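Local coordinates for hypothetical protein Atu0240 (Agrobacterium tumefaciens str. C58, PDB 2GAX) that is of unknown function but belongs to the DUF2000 family, whose fold probably resembles that of peptidyl-tRNA hydrolase 2, at residues A[9-14]-A[111-115]. Coordinates in Å, arbitrary orientation, origin at the centre of the assembly. Residues are numbered along the deposited sequence.
Sequences ILRDDL and KVVGM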
loop_
_atom_site.group_PDB
_atom_site.type_symbol
_atom_site.label_atom_id
_atom_site.label_comp_id
_atom_site.label_asym_id
_atom_site.label_seq_id
_atom_site.Cartn_x
_atom_site.Cartn_y
_atom_site.Cartn_z
ATOM N N ILE A 9 1.235 4.701 -1.266
ATOM C CA ILE A 9 1.510 5.634 -2.368
ATOM C C ILE A 9 0.728 5.254 -3.632
ATOM O O ILE A 9 0.908 4.171 -4.201
ATOM C CB ILE A 9 3.033 5.768 -2.730
ATOM C CG1 ILE A 9 3.921 5.876 -1.495
ATOM C CG2 ILE A 9 3.283 6.984 -3.637
ATOM C CD1 ILE A 9 4.526 4.545 -1.017
ATOM N N LEU A 10 -0.120 6.177 -4.079
ATOM C CA LEU A 10 -1.001 5.953 -5.217
ATOM C C LEU A 10 -0.559 6.748 -6.433
ATOM O O LEU A 10 0.080 7.788 -6.304
ATOM C CB LEU A 10 -2.433 6.348 -4.836
ATOM C CG LEU A 10 -2.979 5.587 -3.618
ATOM C CD1 LEU A 10 -4.272 6.208 -3.125
ATOM C CD2 LEU A 10 -3.156 4.082 -3.915
ATOM N N ARG A 11 -0.877 6.253 -7.620
ATOM C CA ARG A 11 -0.596 7.028 -8.829
ATOM C C ARG A 11 -1.654 8.132 -8.903
ATOM O O ARG A 11 -2.845 7.843 -8.812
ATOM C CB ARG A 11 -0.610 6.138 -10.077
ATOM C CG ARG A 11 0.166 6.759 -11.252
ATOM C CD ARG A 11 0.179 5.844 -12.456
ATOM N NE ARG A 11 -1.131 5.742 -13.103
ATOM C CZ ARG A 11 -1.443 4.815 -14.005
ATOM N NH1 ARG A 11 -0.553 3.901 -14.361
ATOM N NH2 ARG A 11 -2.650 4.781 -14.548
ATOM N N ASP A 12 -1.236 9.393 -9.055
ATOM C CA ASP A 12 -2.175 10.507 -8.825
ATOM C C ASP A 12 -3.307 10.586 -9.843
ATOM O O ASP A 12 -4.374 11.120 -9.541
ATOM C CB ASP A 12 -1.466 11.860 -8.689
ATOM C CG ASP A 12 -2.322 12.902 -7.950
ATOM O OD1 ASP A 12 -3.241 12.523 -7.163
ATOM O OD2 ASP A 12 -2.068 14.117 -8.153
ATOM N N ASP A 13 -3.096 10.030 -11.031
ATOM C CA ASP A 13 -4.103 10.156 -12.099
ATOM C C ASP A 13 -5.281 9.175 -12.031
ATOM O O ASP A 13 -6.184 9.225 -12.870
ATOM C CB ASP A 13 -3.433 10.154 -13.477
ATOM C CG ASP A 13 -2.778 8.829 -13.813
ATOM O OD1 ASP A 13 -2.623 7.981 -12.916
ATOM O OD2 ASP A 13 -2.402 8.645 -14.988
ATOM N N LEU A 14 -5.289 8.304 -11.025
ATOM C CA LEU A 14 -6.389 7.342 -10.848
ATOM C C LEU A 14 -7.694 8.049 -10.486
ATOM O O LEU A 14 -7.678 9.064 -9.785
ATOM C CB LEU A 14 -6.056 6.361 -9.727
ATOM C CG LEU A 14 -4.879 5.391 -9.841
ATOM C CD1 LEU A 14 -4.757 4.614 -8.538
ATOM C CD2 LEU A 14 -5.026 4.414 -11.005
ATOM N N LYS A 111 3.519 -0.855 -14.761
ATOM C CA LYS A 111 2.783 0.392 -14.557
ATOM C C LYS A 111 2.152 0.316 -13.173
ATOM O O LYS A 111 0.995 -0.039 -13.034
ATOM C CB LYS A 111 1.721 0.606 -15.637
ATOM C CG LYS A 111 2.285 0.780 -17.031
ATOM C CD LYS A 111 1.206 0.566 -18.097
ATOM C CE LYS A 111 1.588 1.241 -19.409
ATOM N NZ LYS A 111 1.197 0.415 -20.595
ATOM N N VAL A 112 2.952 0.589 -12.146
ATOM C CA VAL A 112 2.457 0.561 -10.778
ATOM C C VAL A 112 1.438 1.665 -10.581
ATOM O O VAL A 112 1.676 2.819 -10.952
ATOM C CB VAL A 112 3.570 0.709 -9.734
ATOM C CG1 VAL A 112 2.988 0.633 -8.323
ATOM C CG2 VAL A 112 4.607 -0.396 -9.914
ATOM N N VAL A 113 0.294 1.290 -10.016
ATOM C CA VAL A 113 -0.731 2.264 -9.651
ATOM C C VAL A 113 -0.817 2.489 -8.137
ATOM O O VAL A 113 -1.414 3.457 -7.678
ATOM C CB VAL A 113 -2.099 1.921 -10.279
ATOM C CG1 VAL A 113 -1.969 1.899 -11.812
ATOM C CG2 VAL A 113 -2.630 0.569 -9.771
ATOM N N GLY A 114 -0.194 1.608 -7.361
ATOM C CA GLY A 114 -0.149 1.794 -5.912
ATOM C C GLY A 114 0.848 0.867 -5.262
ATOM O O GLY A 114 1.128 -0.206 -5.782
HETATM N N MSE A 115 1.378 1.306 -4.126
HETATM C CA MSE A 115 2.263 0.506 -3.289
HETATM C C MSE A 115 2.037 0.891 -1.839
HETATM O O MSE A 115 1.734 2.050 -1.535
HETATM C CB MSE A 115 3.726 0.743 -3.653
HETATM C CG MSE A 115 4.712 -0.167 -2.921
HETATM SE SE MSE A 115 6.591 0.254 -3.389
HETATM C CE MSE A 115 7.077 1.345 -1.843
#
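Three backbone hydrogen bonds join the end of strand 4-11 to the start of strand 112-120. I9 and M115, a selenomethionine, form an antiparallel hydrogen-bonded pair: I9 N gives to M115 O at 2.7 Å, almost linearly, and M115 N to I9 O at 2.9 Å. The third bond runs from R11 N to V113 O, 2.8 Å. Between them L10 and G114 make the non-hydrogen-bonded pair, CA atoms 4.3 Å apart, and CA-H...O contacts add to the ladder, G114 CA to I9 O at 3.1 Å and L10 CA to V113 O at 3.5 Å. After R11 the chain leaves the sheet in a type I turn, R11 to L14, in which R11 NE salt-bridges D13 OD1 at 2.7 Å; the same guanidinium also reaches E87. Both strands are interior to a five-stranded mixed sheet, where 4-11 runs between 112-120 and the parallel strand 58-63, flanked by helices. On its other edge 112-120 meets strand 83-86 through a classic beta bulge, V113 and G114 together facing Y85. The R11 side chain lies along the opposing strand, V113 CG1 covering one face of its guanidinium 3.5 Å from NH1, while R11 CD comes within 3.7 Å of V112 O. L14, the last residue of the turn, points back to the strand, L14 CD2 lying 3.9 Å from V113 CB. L10 points to the sheet face covered by helix 16-33, and G114, lacking a side chain, lets L10 CD2 approach its CA to 4.3 Å. On the other face I9 CD1 meets M115 CE at 4.2 Å, both residues packing beneath helix 65-77 through L68 and I71.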